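Local coordinates for C2 domain protein (Ramazzottius varieornatus, PDB 7DF2) that binds calcium ions through the loops at one end of a C2-type beta-sandwich and is probably a secreted, tardigrade-specific protein, at residues I43-V48 with V182-R187; A74-E79 with R124-R129; S115-G120 with S194-S199; C148-E153 with Y186-I191. All coordinates share one frame; numbering follows the deposited sequence. Where two conformers were deposited one is given.

Interaction 1. Residues I43-V48 with V182-R187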
loop_
_atom_site.group_PDB
_atom_site.type_symbol
_atom_site.label_atom_id
_atom_site.label_comp_id
_atom_site.label_asym_id
_atom_site.label_seq_id
_atom_site.Cartn_x
_atom_site.Cartn_y
_atom_site.Cartn_z
ATOM N N ILE A 43 7.969 6.201 7.575
ATOM C CA ILE A 43 7.505 6.115 6.196
ATOM C C ILE A 43 6.022 6.440 6.179
ATOM O O ILE A 43 5.251 5.839 6.932
ATOM C CB ILE A 43 7.740 4.716 5.596
ATOM C CG1 ILE A 43 9.217 4.337 5.685
ATOM C CG2 ILE A 43 7.241 4.650 4.141
ATOM C CD1 ILE A 43 9.501 3.375 6.793
ATOM N N GLU A 44 5.627 7.372 5.316
ATOM C CA GLU A 44 4.222 7.687 5.082
ATOM C C GLU A 44 3.836 7.180 3.707
ATOM O O GLU A 44 4.581 7.369 2.737
ATOM C CB GLU A 44 3.959 9.192 5.190
ATOM C CG GLU A 44 4.336 9.762 6.552
ATOM C CD GLU A 44 4.012 11.242 6.667
ATOM O OE1 GLU A 44 3.532 11.841 5.673
ATOM O OE2 GLU A 44 4.251 11.809 7.747
ATOM N N MET A 45 2.688 6.510 3.633
ATOM C CA MET A 45 2.166 5.956 2.392
ATOM C C MET A 45 0.806 6.579 2.128
ATOM O O MET A 45 -0.127 6.406 2.920
ATOM C CB MET A 45 2.061 4.436 2.485
ATOM C CG MET A 45 1.283 3.766 1.355
ATOM S SD MET A 45 1.226 1.988 1.702
ATOM C CE MET A 45 0.113 1.437 0.401
ATOM N N ASN A 46 0.706 7.325 1.034
ATOM C CA ASN A 46 -0.516 8.017 0.641
ATOM C C ASN A 46 -1.139 7.247 -0.515
ATOM O O ASN A 46 -0.540 7.147 -1.594
ATOM C CB ASN A 46 -0.184 9.453 0.240
ATOM C CG ASN A 46 -1.386 10.265 -0.220
ATOM O OD1 ASN A 46 -1.255 11.082 -1.140
ATOM N ND2 ASN A 46 -2.527 10.124 0.458
ATOM N N VAL A 47 -2.321 6.686 -0.288
ATOM C CA VAL A 47 -3.062 6.003 -1.342
ATOM C C VAL A 47 -3.967 7.041 -1.992
ATOM O O VAL A 47 -4.943 7.497 -1.392
ATOM C CB VAL A 47 -3.849 4.810 -0.794
ATOM C CG1 VAL A 47 -4.715 4.184 -1.898
ATOM C CG2 VAL A 47 -2.867 3.795 -0.226
ATOM N N VAL A 48 -3.621 7.435 -3.218
ATOM C CA VAL A 48 -4.270 8.574 -3.852
ATOM C C VAL A 48 -5.602 8.166 -4.460
ATOM O O VAL A 48 -6.651 8.739 -4.147
ATOM C CB VAL A 48 -3.339 9.192 -4.912
ATOM C CG1 VAL A 48 -4.031 10.362 -5.602
ATOM C CG2 VAL A 48 -2.008 9.620 -4.249
ATOM N N VAL A 182 -3.258 1.278 -8.738
ATOM C CA VAL A 182 -3.421 2.107 -7.553
ATOM C C VAL A 182 -2.337 3.172 -7.621
ATOM O O VAL A 182 -1.180 2.874 -7.938
ATOM C CB VAL A 182 -3.356 1.311 -6.235
ATOM C CG1 VAL A 182 -1.987 0.719 -5.989
ATOM C CG2 VAL A 182 -3.733 2.240 -5.066
ATOM N N TYR A 183 -2.721 4.417 -7.391
ATOM C CA TYR A 183 -1.781 5.521 -7.465
ATOM C C TYR A 183 -1.318 5.835 -6.058
ATOM O O TYR A 183 -2.147 6.054 -5.167
ATOM C CB TYR A 183 -2.414 6.736 -8.130
ATOM C CG TYR A 183 -2.688 6.455 -9.591
ATOM C CD1 TYR A 183 -3.815 5.749 -9.970
ATOM C CD2 TYR A 183 -1.788 6.846 -10.575
ATOM C CE1 TYR A 183 -4.059 5.442 -11.321
ATOM C CE2 TYR A 183 -2.025 6.562 -11.920
ATOM C CZ TYR A 183 -3.166 5.860 -12.279
ATOM O OH TYR A 183 -3.423 5.568 -13.602
ATOM N N LEU A 184 -0.001 5.828 -5.863
ATOM C CA LEU A 184 0.605 5.926 -4.540
ATOM C C LEU A 184 1.600 7.074 -4.488
ATOM O O LEU A 184 2.194 7.449 -5.502
ATOM C CB LEU A 184 1.345 4.635 -4.170
ATOM C CG LEU A 184 0.518 3.358 -4.180
ATOM C CD1 LEU A 184 1.413 2.154 -3.920
ATOM C CD2 LEU A 184 -0.581 3.469 -3.122
ATOM N N ARG A 185 1.789 7.616 -3.286
ATOM C CA ARG A 185 2.909 8.508 -3.000
ATOM C C ARG A 185 3.509 8.092 -1.671
ATOM O O ARG A 185 2.812 7.553 -0.808
ATOM C CB ARG A 185 2.487 9.978 -2.881
ATOM C CG ARG A 185 1.792 10.563 -4.073
ATOM C CD ARG A 185 1.651 12.068 -3.888
ATOM N NE ARG A 185 0.942 12.441 -2.662
ATOM C CZ ARG A 185 0.947 13.671 -2.153
ATOM N NH1 ARG A 185 1.646 14.634 -2.757
ATOM N NH2 ARG A 185 0.266 13.944 -1.042
ATOM N N TYR A 186 4.789 8.393 -1.471
ATOM C CA TYR A 186 5.375 8.128 -0.170
ATOM C C TYR A 186 6.288 9.270 0.229
ATOM O O TYR A 186 6.746 10.055 -0.606
ATOM C CB TYR A 186 6.162 6.809 -0.143
ATOM C CG TYR A 186 7.442 6.846 -0.941
ATOM C CD1 TYR A 186 7.445 6.544 -2.296
ATOM C CD2 TYR A 186 8.658 7.166 -0.334
ATOM C CE1 TYR A 186 8.627 6.575 -3.039
ATOM C CE2 TYR A 186 9.837 7.199 -1.064
ATOM C CZ TYR A 186 9.814 6.899 -2.413
ATOM O OH TYR A 186 10.985 6.929 -3.133
ATOM N N ARG A 187 6.487 9.371 1.546
ATOM C CA ARG A 187 7.497 10.211 2.180
ATOM C C ARG A 187 8.280 9.350 3.161
ATOM O O ARG A 187 7.757 8.370 3.699
ATOM C CB ARG A 187 6.880 11.405 2.952
ATOM C CG ARG A 187 6.461 12.570 2.093
ATOM C CD ARG A 187 6.338 13.878 2.864
ATOM N NE ARG A 187 5.623 13.732 4.131
ATOM C CZ ARG A 187 5.745 14.577 5.153
ATOM N NH1 ARG A 187 6.558 15.621 5.051
ATOM N NH2 ARG A 187 5.062 14.384 6.275
#
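Glu44 OE1 takes two bonds from Arg187 in the conformer described, from NE at 3.2 Å and from NH2 at 3.0 Å, both arriving from the same face of the carboxylate. The oxygen lies in the guanidinium plane, yet the two flat groups are turned 63° apart, so this salt bridge is side-on without being coplanar. Tyr189 OH holds Glu44 OE2, and Glu161 shares the charge of Arg187. At the next hydrogen-bonded pair, Asn46 OD1 receives Arg185 NE at 3.0 Å on a lone pair, while Arg185 NH2 comes from above the amide plane at 3.2 Å; Asn46 ND2 turns to Asp111. Both pairs join antiparallel central strands of the four-stranded sheet of the C2 sandwich, and backbone bonds such as Asn46 N to Arg185 O, 2.8 Å, fix the register. A bend at chi3 (-57°) brings the edge of the Arg185 guanidinium alongside Asn46. A leucine here would probably leave Asn46 OD1 without either of these donors and Trp166 without its cation-pi partner. On the sheet face toward the other half of the sandwich, Val47 CG2 rests on Leu184 CD2 at 3.7 Å, the side chains running side by side, and Met45 CE approaches the same methyl at 4.1 Å.

Interaction 2. Residues A74-E79 with R124-R129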
loop_
_atom_site.group_PDB
_atom_site.type_symbol
_atom_site.label_atom_id
_atom_site.label_comp_id
_atom_site.label_asym_id
_atom_site.label_seq_id
_atom_site.Cartn_x
_atom_site.Cartn_y
_atom_site.Cartn_z
ATOM N N ALA A 74 -4.489 -1.428 3.123
ATOM C CA ALA A 74 -3.113 -1.044 2.833
ATOM C C ALA A 74 -2.196 -1.364 4.005
ATOM O O ALA A 74 -2.620 -1.430 5.163
ATOM C CB ALA A 74 -2.996 0.451 2.500
ATOM N N PHE A 75 -0.914 -1.545 3.683
ATOM C CA PHE A 75 0.099 -1.864 4.683
ATOM C C PHE A 75 1.468 -1.449 4.160
ATOM O O PHE A 75 1.753 -1.618 2.971
ATOM C CB PHE A 75 0.068 -3.366 4.998
ATOM C CG PHE A 75 0.916 -3.765 6.180
ATOM C CD1 PHE A 75 0.428 -3.629 7.474
ATOM C CD2 PHE A 75 2.186 -4.290 5.991
ATOM C CE1 PHE A 75 1.198 -4.012 8.564
ATOM C CE2 PHE A 75 2.960 -4.671 7.077
ATOM C CZ PHE A 75 2.462 -4.525 8.362
ATOM N N ILE A 76 2.310 -0.902 5.042
ATOM C CA ILE A 76 3.705 -0.618 4.712
ATOM C C ILE A 76 4.521 -1.812 5.196
ATOM O O ILE A 76 4.642 -2.032 6.409
ATOM C CB ILE A 76 4.192 0.684 5.372
ATOM C CG1 ILE A 76 3.397 1.891 4.869
ATOM C CG2 ILE A 76 5.671 0.875 5.128
ATOM C CD1 ILE A 76 3.535 3.150 5.775
ATOM N N ASP A 77 5.078 -2.590 4.256
ATOM C CA ASP A 77 5.759 -3.852 4.578
ATOM C C ASP A 77 7.268 -3.618 4.650
ATOM O O ASP A 77 7.968 -3.660 3.634
ATOM C CB ASP A 77 5.414 -4.922 3.544
ATOM C CG ASP A 77 6.032 -6.281 3.875
ATOM O OD1 ASP A 77 6.693 -6.406 4.938
ATOM O OD2 ASP A 77 5.845 -7.218 3.068
ATOM N N THR A 78 7.779 -3.429 5.861
ATOM C CA THR A 78 9.204 -3.205 6.053
ATOM C C THR A 78 9.999 -4.491 6.236
ATOM O O THR A 78 11.229 -4.423 6.345
ATOM C CB THR A 78 9.428 -2.314 7.276
ATOM O OG1 THR A 78 8.805 -2.924 8.412
ATOM C CG2 THR A 78 8.836 -0.907 7.029
ATOM N N GLU A 79 9.341 -5.645 6.276
ATOM C CA GLU A 79 9.979 -6.896 6.674
ATOM C C GLU A 79 10.030 -7.950 5.579
ATOM O O GLU A 79 11.037 -8.657 5.460
ATOM C CB GLU A 79 9.259 -7.489 7.896
ATOM C CG GLU A 79 9.090 -6.540 9.074
ATOM C CD GLU A 79 8.358 -7.200 10.232
ATOM O OE1 GLU A 79 8.159 -8.430 10.179
ATOM O OE2 GLU A 79 7.981 -6.498 11.193
ATOM N N ARG A 124 16.660 -2.551 2.795
ATOM C CA ARG A 124 16.981 -2.194 1.421
ATOM C C ARG A 124 15.754 -1.934 0.568
ATOM O O ARG A 124 15.847 -1.184 -0.403
ATOM C CB ARG A 124 17.812 -3.302 0.759
ATOM C CG ARG A 124 19.148 -3.542 1.438
ATOM C CD ARG A 124 19.950 -4.615 0.730
ATOM N NE ARG A 124 21.078 -5.065 1.544
ATOM C CZ ARG A 124 22.273 -4.484 1.547
ATOM N NH1 ARG A 124 23.238 -4.960 2.320
ATOM N NH2 ARG A 124 22.503 -3.425 0.778
ATOM N N LYS A 125 14.615 -2.531 0.911
ATOM C CA LYS A 125 13.384 -2.389 0.141
ATOM C C LYS A 125 12.206 -2.377 1.098
ATOM O O LYS A 125 12.121 -3.227 1.990
ATOM C CB LYS A 125 13.214 -3.548 -0.851
ATOM C CG LYS A 125 13.824 -3.311 -2.210
ATOM C CD LYS A 125 13.109 -4.117 -3.274
ATOM C CE LYS A 125 13.267 -5.596 -3.033
ATOM N NZ LYS A 125 12.911 -6.356 -4.251
ATOM N N ILE A 126 11.284 -1.439 0.903
ATOM C CA ILE A 126 10.036 -1.403 1.654
ATOM C C ILE A 126 8.894 -1.522 0.659
ATOM O O ILE A 126 8.821 -0.752 -0.305
ATOM C CB ILE A 126 9.910 -0.110 2.480
ATOM C CG1 ILE A 126 10.997 -0.065 3.557
ATOM C CG2 ILE A 126 8.528 0.011 3.109
ATOM C CD1 ILE A 126 11.065 1.256 4.291
ATOM N N ALA A 127 8.008 -2.478 0.890
ATOM C CA ALA A 127 6.919 -2.761 -0.037
ATOM C C ALA A 127 5.654 -2.055 0.430
ATOM O O ALA A 127 5.122 -2.370 1.498
ATOM C CB ALA A 127 6.679 -4.261 -0.148
ATOM N N MET A 128 5.182 -1.102 -0.364
ATOM C CA MET A 128 3.836 -0.572 -0.175
ATOM C C MET A 128 2.862 -1.602 -0.738
ATOM O O MET A 128 2.968 -1.970 -1.913
ATOM C CB MET A 128 3.691 0.771 -0.883
ATOM C CG MET A 128 4.554 1.860 -0.264
ATOM S SD MET A 128 4.297 3.453 -1.063
ATOM C CE MET A 128 5.232 3.287 -2.575
ATOM N N ARG A 129 1.961 -2.108 0.106
ATOM C CA ARG A 129 1.041 -3.178 -0.273
ATOM C C ARG A 129 -0.385 -2.650 -0.210
ATOM O O ARG A 129 -0.769 -2.012 0.773
ATOM C CB ARG A 129 1.183 -4.401 0.645
ATOM C CG ARG A 129 2.511 -5.133 0.514
ATOM C CD ARG A 129 2.456 -6.451 1.280
ATOM N NE ARG A 129 3.722 -7.167 1.190
ATOM C CZ ARG A 129 4.017 -8.053 0.245
ATOM N NH1 ARG A 129 3.133 -8.346 -0.708
ATOM N NH2 ARG A 129 5.199 -8.652 0.253
HETATM O O HOH W 1 12.664 -4.998 4.053
#
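The second sheet of the C2 beta-sandwich is joined here: strand 70-77 runs antiparallel to strand 121-136, their local axes 4.8 Å apart and their directions 175° from each other. Phe75 with Arg129 and Asp77 with Ala127 are hydrogen-bonded pairs, each closed by two backbone bonds; Asp77 N to Ala127 O measures 2.8 Å. Between them Ile76 and Met128 form a non-hydrogen-bonded pair whose side chains enter the sandwich interior, where both touch Met45 of the facing sheet. Ile76 CG2 meets Ile126 CG2 methyl to methyl at 3.6 Å, and Thr78 CG2 lies alongside Ile126.

The other face of this sheet carries a salt bridge between Asp77 and Arg129, two residues that are diagonal neighbours across the strands. With CG anti to the backbone N (chi1 -177°), the Asp77 carboxylate is placed where Arg129 NE can reach OD2 at 2.8 Å, with an N-H...O angle of 161°; this donor comes on the anti side of the oxygen, slightly out of the carboxylate plane. Arg129 NH2 reaches the same oxygen less straight, at 3.2 Å, and also serves the carbonyls of Lys80 and Asn83. Phe85 adds a cation-pi contact with this arginine.

Beyond the paired residues the two chains diverge, and a water donates to both Thr78 O and Lys125 O, linking them. Asp77 OD1, also held by Asn201, accepts from Glu79 N at 3.1 Å and so closes an Asx turn where strand 70-77 ends.

Interaction 3. Residues S115-G120 with S194-S199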
loop_
_atom_site.group_PDB
_atom_site.type_symbol
_atom_site.label_atom_id
_atom_site.label_comp_id
_atom_site.label_asym_id
_atom_site.label_seq_id
_atom_site.Cartn_x
_atom_site.Cartn_y
_atom_site.Cartn_z
ATOM N N SER A 115 1.142 5.314 8.194
ATOM C CA SER A 115 2.582 5.421 8.395
ATOM C C SER A 115 3.095 4.298 9.287
ATOM O O SER A 115 2.347 3.651 10.028
ATOM C CB SER A 115 2.996 6.783 8.975
ATOM O OG SER A 115 2.503 6.941 10.288
ATOM N N ARG A 116 4.405 4.073 9.185
ATOM C CA ARG A 116 5.085 3.035 9.939
ATOM C C ARG A 116 6.539 3.436 10.099
ATOM O O ARG A 116 7.115 4.083 9.220
ATOM C CB ARG A 116 4.985 1.676 9.236
ATOM C CG ARG A 116 5.573 0.527 10.057
ATOM C CD ARG A 116 5.474 -0.809 9.322
ATOM N NE ARG A 116 6.000 -1.889 10.151
ATOM C CZ ARG A 116 6.076 -3.162 9.769
ATOM N NH1 ARG A 116 5.648 -3.527 8.563
ATOM N NH2 ARG A 116 6.582 -4.074 10.591
ATOM N N ASP A 117 7.134 3.032 11.221
ATOM C CA ASP A 117 8.501 3.409 11.543
ATOM C C ASP A 117 9.445 2.222 11.433
ATOM O O ASP A 117 9.055 1.066 11.637
ATOM C CB ASP A 117 8.612 3.968 12.963
ATOM C CG ASP A 117 7.714 5.155 13.201
ATOM O OD1 ASP A 117 7.244 5.755 12.219
ATOM O OD2 ASP A 117 7.492 5.490 14.378
ATOM N N VAL A 118 10.707 2.537 11.152
ATOM C CA VAL A 118 11.805 1.579 11.201
ATOM C C VAL A 118 12.710 2.035 12.334
ATOM O O VAL A 118 13.160 3.186 12.344
ATOM C CB VAL A 118 12.572 1.515 9.875
ATOM C CG1 VAL A 118 13.849 0.701 10.041
ATOM C CG2 VAL A 118 11.689 0.917 8.774
ATOM N N CYS A 119 12.977 1.150 13.288
ATOM C CA CYS A 119 13.620 1.567 14.534
ATOM C C CYS A 119 14.944 0.824 14.745
ATOM O O CYS A 119 15.036 -0.102 15.551
ATOM C CB CYS A 119 12.652 1.354 15.668
ATOM S SG CYS A 119 11.098 2.306 15.448
ATOM N N GLY A 120 15.979 1.262 14.034
ATOM C CA GLY A 120 17.323 0.780 14.243
ATOM C C GLY A 120 17.711 -0.378 13.356
ATOM O O GLY A 120 18.901 -0.683 13.239
ATOM N N SER A 194 13.752 8.318 20.272
ATOM C CA SER A 194 12.767 8.275 21.348
ATOM C C SER A 194 11.339 8.233 20.817
ATOM O O SER A 194 10.439 7.744 21.508
ATOM C CB SER A 194 12.954 9.478 22.284
ATOM O OG SER A 194 12.730 10.715 21.615
ATOM N N THR A 195 11.112 8.735 19.603
ATOM C CA THR A 195 9.777 8.827 19.018
ATOM C C THR A 195 9.446 7.657 18.106
ATOM O O THR A 195 8.369 7.643 17.503
ATOM C CB THR A 195 9.632 10.135 18.227
ATOM O OG1 THR A 195 10.395 10.054 17.021
ATOM C CG2 THR A 195 10.138 11.323 19.035
ATOM N N CYS A 196 10.341 6.684 17.983
ATOM C CA CYS A 196 10.158 5.606 17.022
ATOM C C CYS A 196 9.192 4.564 17.581
ATOM O O CYS A 196 9.356 4.093 18.708
ATOM C CB CYS A 196 11.521 4.993 16.692
ATOM S SG CYS A 196 11.663 4.246 15.054
ATOM N N ARG A 197 8.153 4.204 16.784
ATOM C CA ARG A 197 7.122 3.309 17.303
ATOM C C ARG A 197 7.422 1.872 16.906
ATOM O O ARG A 197 7.675 1.609 15.720
ATOM C CB ARG A 197 5.742 3.698 16.768
ATOM C CG ARG A 197 5.378 5.160 16.942
ATOM C CD ARG A 197 4.232 5.524 16.009
ATOM N NE ARG A 197 4.650 5.569 14.612
ATOM C CZ ARG A 197 3.797 5.566 13.588
ATOM N NH1 ARG A 197 2.497 5.509 13.830
ATOM N NH2 ARG A 197 4.238 5.616 12.337
ATOM N N PRO A 198 7.397 0.924 17.846
ATOM C CA PRO A 198 7.542 -0.490 17.475
ATOM C C PRO A 198 6.366 -0.973 16.639
ATOM O O PRO A 198 5.250 -0.456 16.733
ATOM C CB PRO A 198 7.592 -1.218 18.827
ATOM C CG PRO A 198 7.881 -0.146 19.849
ATOM C CD PRO A 198 7.271 1.107 19.305
ATOM N N SER A 199 6.632 -1.986 15.818
ATOM C CA SER A 199 5.635 -2.522 14.901
ATOM C C SER A 199 6.047 -3.935 14.506
ATOM O O SER A 199 7.190 -4.351 14.713
ATOM C CB SER A 199 5.491 -1.644 13.656
ATOM O OG SER A 199 6.687 -1.683 12.895
HETATM O O HOH W 2 0.502 6.011 11.798
HETATM O O HOH W 3 9.167 -4.044 12.630
HETATM O O HOH W 4 5.762 1.846 13.427
HETATM O O HOH W 5 8.651 -0.359 13.874
#
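A covalent link joins Cys119 to Cys196, SG to SG at 2.1 Å, with a chi3 of -97° close to the relaxed value for a disulfide. Cys196 SG lies 3.7 Å from Asp117 CB.

The ionic part centres on Asp117 and Arg197, whose side chains cross at about a right angle. Arg197 grips side-on, NE to OD2 at 2.9 Å and NH2 to OD1 at 3.0 Å; both nitrogens meet their oxygens from above the carboxylate plane, although the oxygens lie in the guanidinium plane. Asp117 OD2 keeps its anti lone pair for the backbone Arg197 N, 2.8 Å away, and Arg42 forms a further salt bridge with OD1. Replacement of Asp117 by an alanine would probably leave Arg197 and Arg42, two like charges close together, without their shared counter-ion, and the Arg197 N-H without its acceptor.

Among bonds to neutral acceptors, Arg197 NH2 also donates to Ser115 OG, tilted from its guanidinium plane. The Arg116 chain is extended from CG to NE, which carries its guanidinium edge to Ser199 OG, with NE at 2.8 Å. Waters complete the seam: one is held by Asp117 N and donates to Arg197 O, while another donates to Asp117 O and Arg197 O and accepts from Ser199 OG.

The tail after strand 181-190 runs across the outer edge of strand 107-119, roughly perpendicular to it, with Ile191 packed against Asp117 and Cys196. On its inner side that strand pairs with strand 41-51, and the far end of Arg116 reaches Ile76 O of strand 70-77, Glu79 and Asn201.

Interaction 4. Residues C148-E153 with Y186-I191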
loop_
_atom_site.group_PDB
_atom_site.type_symbol
_atom_site.label_atom_id
_atom_site.label_comp_id
_atom_site.label_asym_id
_atom_site.label_seq_id
_atom_site.Cartn_x
_atom_site.Cartn_y
_atom_site.Cartn_z
ATOM N N CYS A 148 4.399 -1.983 -4.602
ATOM C CA CYS A 148 5.308 -0.960 -5.092
ATOM C C CYS A 148 6.443 -0.853 -4.085
ATOM O O CYS A 148 6.187 -0.801 -2.878
ATOM C CB CYS A 148 4.566 0.372 -5.219
ATOM S SG CYS A 148 5.508 1.754 -5.778
ATOM N N HIS A 149 7.691 -0.836 -4.556
ATOM C CA HIS A 149 8.820 -0.797 -3.638
ATOM C C HIS A 149 9.384 0.603 -3.444
ATOM O O HIS A 149 9.531 1.371 -4.396
ATOM C CB HIS A 149 9.931 -1.715 -4.145
ATOM C CG HIS A 149 9.559 -3.162 -4.137
ATOM N ND1 HIS A 149 9.152 -3.812 -2.993
ATOM C CD2 HIS A 149 9.533 -4.083 -5.127
ATOM C CE1 HIS A 149 8.891 -5.076 -3.280
ATOM N NE2 HIS A 149 9.116 -5.264 -4.568
ATOM N N ILE A 150 9.728 0.915 -2.204
ATOM C CA ILE A 150 10.527 2.086 -1.879
ATOM C C ILE A 150 11.966 1.618 -1.717
ATOM O O ILE A 150 12.232 0.654 -0.988
ATOM C CB ILE A 150 10.019 2.770 -0.599
ATOM C CG1 ILE A 150 8.571 3.242 -0.761
ATOM C CG2 ILE A 150 10.922 3.932 -0.213
ATOM C CD1 ILE A 150 7.862 3.438 0.576
ATOM N N THR A 151 12.887 2.282 -2.411
ATOM C CA THR A 151 14.314 2.026 -2.272
ATOM C C THR A 151 15.032 3.364 -2.148
ATOM O O THR A 151 14.488 4.419 -2.491
ATOM C CB THR A 151 14.881 1.215 -3.452
ATOM O OG1 THR A 151 14.718 1.953 -4.668
ATOM C CG2 THR A 151 14.166 -0.133 -3.579
ATOM N N GLY A 152 16.268 3.315 -1.652
ATOM C CA GLY A 152 16.933 4.509 -1.173
ATOM C C GLY A 152 18.102 5.049 -1.965
ATOM O O GLY A 152 18.811 5.924 -1.458
ATOM N N GLU A 153 18.336 4.569 -3.188
ATOM C CA GLU A 153 19.506 5.031 -3.929
ATOM C C GLU A 153 19.350 6.490 -4.357
ATOM O O GLU A 153 20.200 7.330 -4.035
ATOM C CB GLU A 153 19.776 4.096 -5.117
ATOM C CG GLU A 153 18.917 4.297 -6.368
ATOM C CD GLU A 153 17.487 3.814 -6.184
ATOM O OE1 GLU A 153 17.252 2.967 -5.294
ATOM O OE2 GLU A 153 16.597 4.303 -6.912
ATOM N N TYR A 186 4.789 8.393 -1.471
ATOM C CA TYR A 186 5.375 8.128 -0.170
ATOM C C TYR A 186 6.288 9.270 0.229
ATOM O O TYR A 186 6.746 10.055 -0.606
ATOM C CB TYR A 186 6.162 6.809 -0.143
ATOM C CG TYR A 186 7.442 6.846 -0.941
ATOM C CD1 TYR A 186 7.445 6.544 -2.296
ATOM C CD2 TYR A 186 8.658 7.166 -0.334
ATOM C CE1 TYR A 186 8.627 6.575 -3.039
ATOM C CE2 TYR A 186 9.837 7.199 -1.064
ATOM C CZ TYR A 186 9.814 6.899 -2.413
ATOM O OH TYR A 186 10.985 6.929 -3.133
ATOM N N ARG A 187 6.487 9.371 1.546
ATOM C CA ARG A 187 7.497 10.211 2.180
ATOM C C ARG A 187 8.280 9.350 3.161
ATOM O O ARG A 187 7.757 8.370 3.699
ATOM C CB ARG A 187 6.880 11.405 2.952
ATOM C CG ARG A 187 6.461 12.570 2.093
ATOM C CD ARG A 187 6.338 13.878 2.864
ATOM N NE ARG A 187 5.623 13.732 4.131
ATOM C CZ ARG A 187 5.745 14.577 5.153
ATOM N NH1 ARG A 187 6.558 15.621 5.051
ATOM N NH2 ARG A 187 5.062 14.384 6.275
ATOM N N TRP A 188 9.532 9.724 3.416
ATOM C CA TRP A 188 10.207 9.111 4.547
ATOM C C TRP A 188 11.307 10.038 5.034
ATOM O O TRP A 188 11.897 10.795 4.257
ATOM C CB TRP A 188 10.763 7.708 4.242
ATOM C CG TRP A 188 11.691 7.555 3.068
ATOM C CD1 TRP A 188 11.993 8.480 2.102
ATOM C CD2 TRP A 188 12.431 6.382 2.746
ATOM N NE1 TRP A 188 12.879 7.937 1.192
ATOM C CE2 TRP A 188 13.165 6.653 1.574
ATOM C CE3 TRP A 188 12.555 5.126 3.344
ATOM C CZ2 TRP A 188 14.007 5.709 0.988
ATOM C CZ3 TRP A 188 13.391 4.188 2.754
ATOM C CH2 TRP A 188 14.104 4.487 1.591
ATOM N N TYR A 189 11.569 9.955 6.330
ATOM C CA TYR A 189 12.418 10.937 6.989
ATOM C C TYR A 189 12.879 10.389 8.325
ATOM O O TYR A 189 12.168 9.630 8.990
ATOM C CB TYR A 189 11.686 12.270 7.198
ATOM C CG TYR A 189 10.278 12.125 7.735
ATOM C CD1 TYR A 189 9.191 11.975 6.871
ATOM C CD2 TYR A 189 10.031 12.149 9.098
ATOM C CE1 TYR A 189 7.900 11.832 7.370
ATOM C CE2 TYR A 189 8.756 12.018 9.601
ATOM C CZ TYR A 189 7.689 11.865 8.730
ATOM O OH TYR A 189 6.430 11.738 9.262
ATOM N N ASN A 190 14.076 10.811 8.720
ATOM C CA ASN A 190 14.600 10.435 10.017
ATOM C C ASN A 190 13.777 11.072 11.126
ATOM O O ASN A 190 13.270 12.190 10.992
ATOM C CB ASN A 190 16.062 10.856 10.127
ATOM C CG ASN A 190 16.931 10.181 9.084
ATOM O OD1 ASN A 190 17.049 8.964 9.068
ATOM N ND2 ASN A 190 17.544 10.973 8.215
ATOM N N ILE A 191 13.639 10.337 12.223
ATOM C CA ILE A 191 12.941 10.793 13.418
ATOM C C ILE A 191 13.833 10.480 14.614
ATOM O O ILE A 191 14.661 9.558 14.539
ATOM C CB ILE A 191 11.563 10.123 13.562
ATOM C CG1 ILE A 191 11.708 8.592 13.541
ATOM C CG2 ILE A 191 10.611 10.638 12.477
ATOM C CD1 ILE A 191 10.448 7.821 13.957
HETATM O O HOH W 6 11.754 4.626 -4.299
#
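Apolar packing between the two sheets of the C2 beta-sandwich is what this contact amounts to: Ile150, on strand 139-150, projects from one sheet against two aromatic rings of strand 181-190 in the other. The CA atoms of Ile150 and Tyr186 are 8.1 Å apart, too far for backbone pairing, and the side chains do the joining.

Ile150 divides its branches between the rings. Its CG1 stands over the centre of the Tyr186 ring, 3.7 Å from the centroid and only 10° off the normal, a CH-pi contact. CG2 makes a second one over the six-membered ring of Trp188, also 10° off its normal, and lies over the same face of the tyrosine as CG1, 3.5 Å from CE2. Because CG2 is anti to the backbone N and CG1 anti to the carbonyl carbon (chi1 -61°), the two carbons point to different rings at once.

The rings are themselves packed edge-to-face, Tyr186 CE2 standing over the tryptophan face. Both aromatic side chains take the first torsion that sets CG between backbone N and carbonyl carbon, which brings both rings toward the isoleucine. Asn155 fixes both polar ends, with its carbonyl receiving Trp188 NE1 and its side-chain nitrogen bonded to Tyr186 OH. Gly152 CA lies at the edge of the indole, near its plane, 3.8 Å from CZ2. A water takes the N-H of Thr151, at 3.2 Å from N, and hydrogen-bonds to Tyr186 OH at 2.7 Å.

How the interactions relate
Interactions 1 and 2 each knit one sheet of the sandwich by antiparallel backbone pairing, and each carries arginine-based polar grips on the face turned away from the other sheet. Their inner faces meet in the buried core, where Ile43 packs on Ile126. Interaction 4 is also buried but spans the two sheets with apolar carbon over aromatic faces; it shares strand 181-190 with interaction 1, whose Ile43 packs against Ile150. The centre of interaction 3 lies about 18 Å from the centre of the chain, and this contact relies on a disulfide, charge and water. Arg116 ties it inward to interaction 2.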